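Local coordinates for spondin-1 (Homo sapiens, PDB 3COO), which binds heparin through its reelin-N domain and, as a secreted extracellular matrix glycoprotein, probably takes part in cell adhesion, at residues Gly20-Ile25 with Ser104-Ala109; Ile25-Gly30 with Phe149-Ser154. All coordinates share one frame; numbering follows the deposited sequence.

Interaction 1: Gly20-Ile25 with Ser104-Ala109; sequences GYCSRI and SNCPVA
Cys22 and Cys106 are joined by a disulfide, SG to SG 2.1 Å, with a chi3 of 85°. The two sulfurs are reached by different torsions. In Cys106 SG lies anti to the backbone N (chi1 -176°), whereas in Cys22 it is anti to the carbonyl carbon. Around the bridge lie apolar groups: Val108 CG2 sits 3.9 Å from Cys22 SG, and Ile25 CG1 comes near Cys106 SG. Beside the bridge, Cys22 N donates to Asn105 O at 2.9 Å, a fairly straight bond whose donor is tilted slightly from the carbonyl plane. Asn105 O also has Tyr21 CA 3.3 Å away in a CA-H...O contact, and it lies at the edge of the Tyr21 ring. A water accepts from Arg24 N and gives a weak bond to Asn105 O. Over one face of the Tyr21 ring lies Pro107, with CD 3.9 Å from the ring centroid in a CH-pi contact. The two side chains cross at about a right angle. With only an alanine methyl at Pro107, the CD and CG over the ring are gone, which is likely to leave that face without this packing partner and the tyrosine freer to turn. Farther along, Asn105 ND2 stands over a face of the Arg24 guanidinium, 3.8 Å from Arg24 NH1, with the planes 57° apart. Glu85 touches both Tyr21 and Pro107. A type I turn from Cys106 to Ala109 takes the chain round a corner toward strand 110-112. One covalent bond thus fixes the loop before strand 25-27 to the loop after strand 100-103, while the backbone bond and ring packing probably limit how the loops swing about it.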
loop_
_atom_site.group_PDB
_atom_site.type_symbol
_atom_site.label_atom_id
_atom_site.label_comp_id
_atom_site.label_asym_id
_atom_site.label_seq_id
_atom_site.Cartn_x
_atom_site.Cartn_y
_atom_site.Cartn_z
ATOM N N GLY A 20 -21.924 0.603 -14.173
ATOM C CA GLY A 20 -22.535 -0.001 -12.989
ATOM C C GLY A 20 -21.649 -0.172 -11.755
ATOM O O GLY A 20 -20.437 0.071 -11.789
ATOM N N TYR A 21 -22.266 -0.581 -10.656
ATOM C CA TYR A 21 -21.520 -1.005 -9.492
ATOM C C TYR A 21 -20.572 -2.144 -9.871
ATOM O O TYR A 21 -20.952 -3.037 -10.654
ATOM C CB TYR A 21 -22.473 -1.495 -8.383
ATOM C CG TYR A 21 -23.161 -0.394 -7.588
ATOM C CD1 TYR A 21 -22.477 0.772 -7.227
ATOM C CD2 TYR A 21 -24.489 -0.537 -7.170
ATOM C CE1 TYR A 21 -23.105 1.793 -6.499
ATOM C CE2 TYR A 21 -25.127 0.474 -6.427
ATOM C CZ TYR A 21 -24.426 1.633 -6.099
ATOM O OH TYR A 21 -25.042 2.630 -5.366
ATOM N N CYS A 22 -19.350 -2.101 -9.320
ATOM C CA CYS A 22 -18.335 -3.152 -9.491
ATOM C C CYS A 22 -17.668 -3.184 -10.872
ATOM O O CYS A 22 -16.864 -4.064 -11.150
ATOM C CB CYS A 22 -18.903 -4.536 -9.080
ATOM S SG CYS A 22 -19.670 -4.469 -7.415
ATOM N N SER A 23 -17.925 -2.170 -11.705
ATOM C CA SER A 23 -17.342 -2.118 -13.047
ATOM C C SER A 23 -15.814 -2.144 -12.984
ATOM O O SER A 23 -15.161 -2.511 -13.939
ATOM C CB SER A 23 -17.840 -0.893 -13.797
ATOM O OG SER A 23 -17.266 0.269 -13.202
ATOM N N ARG A 24 -15.241 -1.804 -11.833
ATOM C CA ARG A 24 -13.779 -1.732 -11.703
ATOM C C ARG A 24 -13.166 -2.943 -10.988
ATOM O O ARG A 24 -11.996 -2.922 -10.631
ATOM C CB ARG A 24 -13.370 -0.433 -10.987
ATOM C CG ARG A 24 -13.733 0.813 -11.795
ATOM C CD ARG A 24 -13.405 1.998 -10.930
ATOM N NE ARG A 24 -13.924 3.259 -11.451
ATOM C CZ ARG A 24 -13.721 4.427 -10.841
ATOM N NH1 ARG A 24 -13.001 4.480 -9.719
ATOM N NH2 ARG A 24 -14.227 5.536 -11.354
ATOM N N ILE A 25 -13.927 -4.014 -10.860
ATOM C CA ILE A 25 -13.470 -5.232 -10.178
ATOM C C ILE A 25 -13.350 -6.291 -11.278
ATOM O O ILE A 25 -14.354 -6.690 -11.856
ATOM C CB ILE A 25 -14.494 -5.706 -9.092
ATOM C CG1 ILE A 25 -14.596 -4.709 -7.915
ATOM C CG2 ILE A 25 -14.161 -7.118 -8.544
ATOM C CD1 ILE A 25 -13.337 -4.502 -7.120
ATOM N N SER A 104 -17.438 2.278 -2.141
ATOM C CA SER A 104 -18.620 3.043 -2.544
ATOM C C SER A 104 -19.038 2.721 -3.996
ATOM O O SER A 104 -20.226 2.772 -4.338
ATOM C CB SER A 104 -18.436 4.543 -2.326
ATOM O OG SER A 104 -17.496 5.077 -3.239
ATOM N N ASN A 105 -18.068 2.338 -4.822
ATOM C CA ASN A 105 -18.383 1.954 -6.197
ATOM C C ASN A 105 -18.818 0.507 -6.375
ATOM O O ASN A 105 -19.259 0.131 -7.452
ATOM C CB ASN A 105 -17.246 2.325 -7.131
ATOM C CG ASN A 105 -17.206 3.802 -7.393
ATOM O OD1 ASN A 105 -18.266 4.437 -7.532
ATOM N ND2 ASN A 105 -15.990 4.386 -7.436
ATOM N N CYS A 106 -18.700 -0.277 -5.304
ATOM C CA CYS A 106 -19.002 -1.707 -5.318
ATOM C C CYS A 106 -19.336 -2.132 -3.909
ATOM O O CYS A 106 -18.459 -2.599 -3.182
ATOM C CB CYS A 106 -17.812 -2.503 -5.851
ATOM S SG CYS A 106 -18.176 -4.273 -5.986
ATOM N N PRO A 107 -20.597 -1.905 -3.485
ATOM C CA PRO A 107 -20.933 -2.056 -2.044
ATOM C C PRO A 107 -20.812 -3.464 -1.464
ATOM O O PRO A 107 -20.841 -3.621 -0.253
ATOM C CB PRO A 107 -22.369 -1.518 -1.944
ATOM C CG PRO A 107 -22.579 -0.722 -3.255
ATOM C CD PRO A 107 -21.739 -1.424 -4.275
ATOM N N VAL A 108 -20.607 -4.459 -2.312
ATOM C CA VAL A 108 -20.373 -5.827 -1.845
ATOM C C VAL A 108 -18.869 -6.107 -1.590
ATOM O O VAL A 108 -18.511 -7.176 -1.102
ATOM C CB VAL A 108 -20.991 -6.899 -2.836
ATOM C CG1 VAL A 108 -22.552 -6.957 -2.725
ATOM C CG2 VAL A 108 -20.563 -6.650 -4.271
ATOM N N ALA A 109 -17.990 -5.162 -1.920
ATOM C CA ALA A 109 -16.562 -5.363 -1.729
ATOM C C ALA A 109 -16.168 -4.608 -0.455
ATOM O O ALA A 109 -16.860 -3.666 -0.068
ATOM C CB ALA A 109 -15.805 -4.801 -2.950
HETATM O O HOH W 1 -16.508 -0.527 -9.294
#

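Interaction 2: Ile25-Gly30 with Phe149-Ser154; sequences ILRAQG and FQDEGS
Arg27 holds Asp151 side-on in a salt bridge with two nitrogens, one to each carboxylate oxygen. Arg27 NE meets Asp151 OD1 at 3.1 Å on the syn side, tilted from the carboxylate plane but close to the plane of its own guanidinium. NH1 of Arg27 reaches OD2 of Asp151 at 3.2 Å, from above the carboxylate plane. The two planes are 53° apart, and the bend in the arginine chain (chi3 88°) helps turn the guanidinium to the acid. A water donates to both Asp151 OD2 and Ala28 O, tying the acid to the opposite backbone as well. Two backbone bonds join the segments at the residues on each side of Arg27: Phe149 N donates to Leu26 O at 3.0 Å, and Ala28 N to Phe149 O at 2.8 Å. Ala28 CB also touches Gln150 OE1. Ile25 sets CG2 and CD1 against Phe149 CE1, each at 3.7 Å. Farther out, Thr72 and Ile74 of strand 72-77 and Lys138 and Ser140 of strand 135-140 pack on the phenylalanine. Glu81 accepts from Arg27 N. Arg27 forms a parallel bridge with Phe149. This is the pattern of a short two-stranded parallel sheet, here strands 25-27 and 147-149 of the Reeler domain.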
loop_
_atom_site.group_PDB
_atom_site.type_symbol
_atom_site.label_atom_id
_atom_site.label_comp_id
_atom_site.label_asym_id
_atom_site.label_seq_id
_atom_site.Cartn_x
_atom_site.Cartn_y
_atom_site.Cartn_z
ATOM N N ILE A 25 -13.927 -4.014 -10.860
ATOM C CA ILE A 25 -13.470 -5.232 -10.178
ATOM C C ILE A 25 -13.350 -6.291 -11.278
ATOM O O ILE A 25 -14.354 -6.690 -11.856
ATOM C CB ILE A 25 -14.494 -5.706 -9.092
ATOM C CG1 ILE A 25 -14.596 -4.709 -7.915
ATOM C CG2 ILE A 25 -14.161 -7.118 -8.544
ATOM C CD1 ILE A 25 -13.337 -4.502 -7.120
ATOM N N LEU A 26 -12.131 -6.734 -11.570
ATOM C CA LEU A 26 -11.883 -7.585 -12.758
ATOM C C LEU A 26 -10.982 -8.743 -12.383
ATOM O O LEU A 26 -10.356 -8.683 -11.322
ATOM C CB LEU A 26 -11.227 -6.757 -13.871
ATOM C CG LEU A 26 -11.975 -5.543 -14.447
ATOM C CD1 LEU A 26 -11.165 -4.887 -15.549
ATOM C CD2 LEU A 26 -13.348 -5.977 -14.967
ATOM N N ARG A 27 -10.920 -9.790 -13.227
ATOM C CA ARG A 27 -9.990 -10.911 -13.007
ATOM C C ARG A 27 -8.757 -10.641 -13.817
ATOM O O ARG A 27 -8.869 -10.338 -14.997
ATOM C CB ARG A 27 -10.537 -12.240 -13.519
ATOM C CG ARG A 27 -11.526 -12.926 -12.693
ATOM C CD ARG A 27 -12.208 -13.980 -13.569
ATOM N NE ARG A 27 -11.494 -15.249 -13.556
ATOM C CZ ARG A 27 -11.985 -16.391 -14.032
ATOM N NH1 ARG A 27 -11.248 -17.486 -13.954
ATOM N NH2 ARG A 27 -13.186 -16.433 -14.624
ATOM N N ALA A 28 -7.585 -10.805 -13.220
ATOM C CA ALA A 28 -6.347 -10.782 -13.981
ATOM C C ALA A 28 -6.308 -11.930 -15.003
ATOM O O ALA A 28 -6.683 -13.067 -14.681
ATOM C CB ALA A 28 -5.154 -10.830 -13.011
ATOM N N GLN A 29 -5.939 -11.610 -16.256
ATOM C CA GLN A 29 -5.682 -12.604 -17.312
ATOM C C GLN A 29 -4.148 -12.652 -17.533
ATOM O O GLN A 29 -3.472 -11.618 -17.453
ATOM C CB GLN A 29 -6.392 -12.253 -18.655
ATOM C CG GLN A 29 -7.798 -11.628 -18.535
ATOM C CD GLN A 29 -8.633 -11.722 -19.814
ATOM O OE1 GLN A 29 -8.095 -11.769 -20.920
ATOM N NE2 GLN A 29 -9.961 -11.749 -19.662
ATOM N N GLY A 30 -3.602 -13.838 -17.815
ATOM C CA GLY A 30 -2.141 -14.042 -17.761
ATOM C C GLY A 30 -1.630 -13.957 -16.319
ATOM O O GLY A 30 -2.391 -13.595 -15.405
ATOM N N PHE A 149 -7.743 -9.029 -9.823
ATOM C CA PHE A 149 -7.618 -9.999 -8.730
ATOM C C PHE A 149 -7.013 -11.258 -9.350
ATOM O O PHE A 149 -7.286 -11.577 -10.519
ATOM C CB PHE A 149 -8.988 -10.350 -8.095
ATOM C CG PHE A 149 -9.582 -9.262 -7.238
ATOM C CD1 PHE A 149 -10.243 -8.166 -7.816
ATOM C CD2 PHE A 149 -9.462 -9.310 -5.855
ATOM C CE1 PHE A 149 -10.808 -7.161 -6.980
ATOM C CE2 PHE A 149 -10.042 -8.337 -5.015
ATOM C CZ PHE A 149 -10.699 -7.248 -5.601
ATOM N N GLN A 150 -6.215 -11.993 -8.580
ATOM C CA GLN A 150 -5.635 -13.244 -9.098
ATOM C C GLN A 150 -6.613 -14.403 -8.863
ATOM O O GLN A 150 -7.273 -14.466 -7.792
ATOM C CB GLN A 150 -4.276 -13.535 -8.439
ATOM C CG GLN A 150 -3.129 -12.553 -8.812
ATOM C CD GLN A 150 -2.733 -12.573 -10.309
ATOM O OE1 GLN A 150 -2.563 -11.517 -10.928
ATOM N NE2 GLN A 150 -2.580 -13.770 -10.884
ATOM N N ASP A 151 -6.714 -15.301 -9.850
ATOM C CA ASP A 151 -7.526 -16.523 -9.746
ATOM C C ASP A 151 -7.043 -17.482 -8.665
ATOM O O ASP A 151 -7.855 -18.200 -8.062
ATOM C CB ASP A 151 -7.517 -17.330 -11.056
ATOM C CG ASP A 151 -8.216 -16.624 -12.216
ATOM O OD1 ASP A 151 -8.867 -15.581 -11.993
ATOM O OD2 ASP A 151 -8.123 -17.156 -13.358
ATOM N N GLU A 152 -5.725 -17.566 -8.480
ATOM C CA GLU A 152 -5.158 -18.418 -7.433
ATOM C C GLU A 152 -4.005 -17.774 -6.642
ATOM O O GLU A 152 -3.588 -16.653 -6.941
ATOM C CB GLU A 152 -4.785 -19.806 -7.971
ATOM C CG GLU A 152 -4.339 -19.842 -9.413
ATOM C CD GLU A 152 -2.828 -19.877 -9.560
ATOM O OE1 GLU A 152 -2.293 -20.981 -9.848
ATOM O OE2 GLU A 152 -2.187 -18.812 -9.400
ATOM N N GLY A 153 -3.531 -18.476 -5.612
ATOM C CA GLY A 153 -2.389 -18.026 -4.829
ATOM C C GLY A 153 -2.793 -17.683 -3.415
ATOM O O GLY A 153 -3.918 -17.950 -3.004
ATOM N N SER A 154 -1.872 -17.045 -2.696
ATOM C CA SER A 154 -2.004 -16.763 -1.253
ATOM C C SER A 154 -3.124 -15.779 -0.892
ATOM O O SER A 154 -3.534 -15.716 0.265
ATOM C CB SER A 154 -0.685 -16.214 -0.725
ATOM O OG SER A 154 -0.372 -15.046 -1.436
HETATM O O HOH W 2 -8.385 -15.194 -15.320
#

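How the interactions relate
Interactions 1 and 2 have centres 16 Å apart and share Ile25, where the loop of residues 20-25 runs into strand 25-27. Along the chain their segments alternate: 20-25, 25-30, 104-109, then 149-154. The N-terminal region is therefore held twice in succession. Interaction 1 ties it to the loop between strands 100-103 and 110-112 of the mixed sheet. Interaction 2 then pairs it with strand 147-149 near the C-terminal end of the modelled chain. Ile74 of strand 72-77 touches residues of both contacts. Together they hold distant parts of the sequence to the first strand and its leading loop, covalently at one end and by strand pairing at the other.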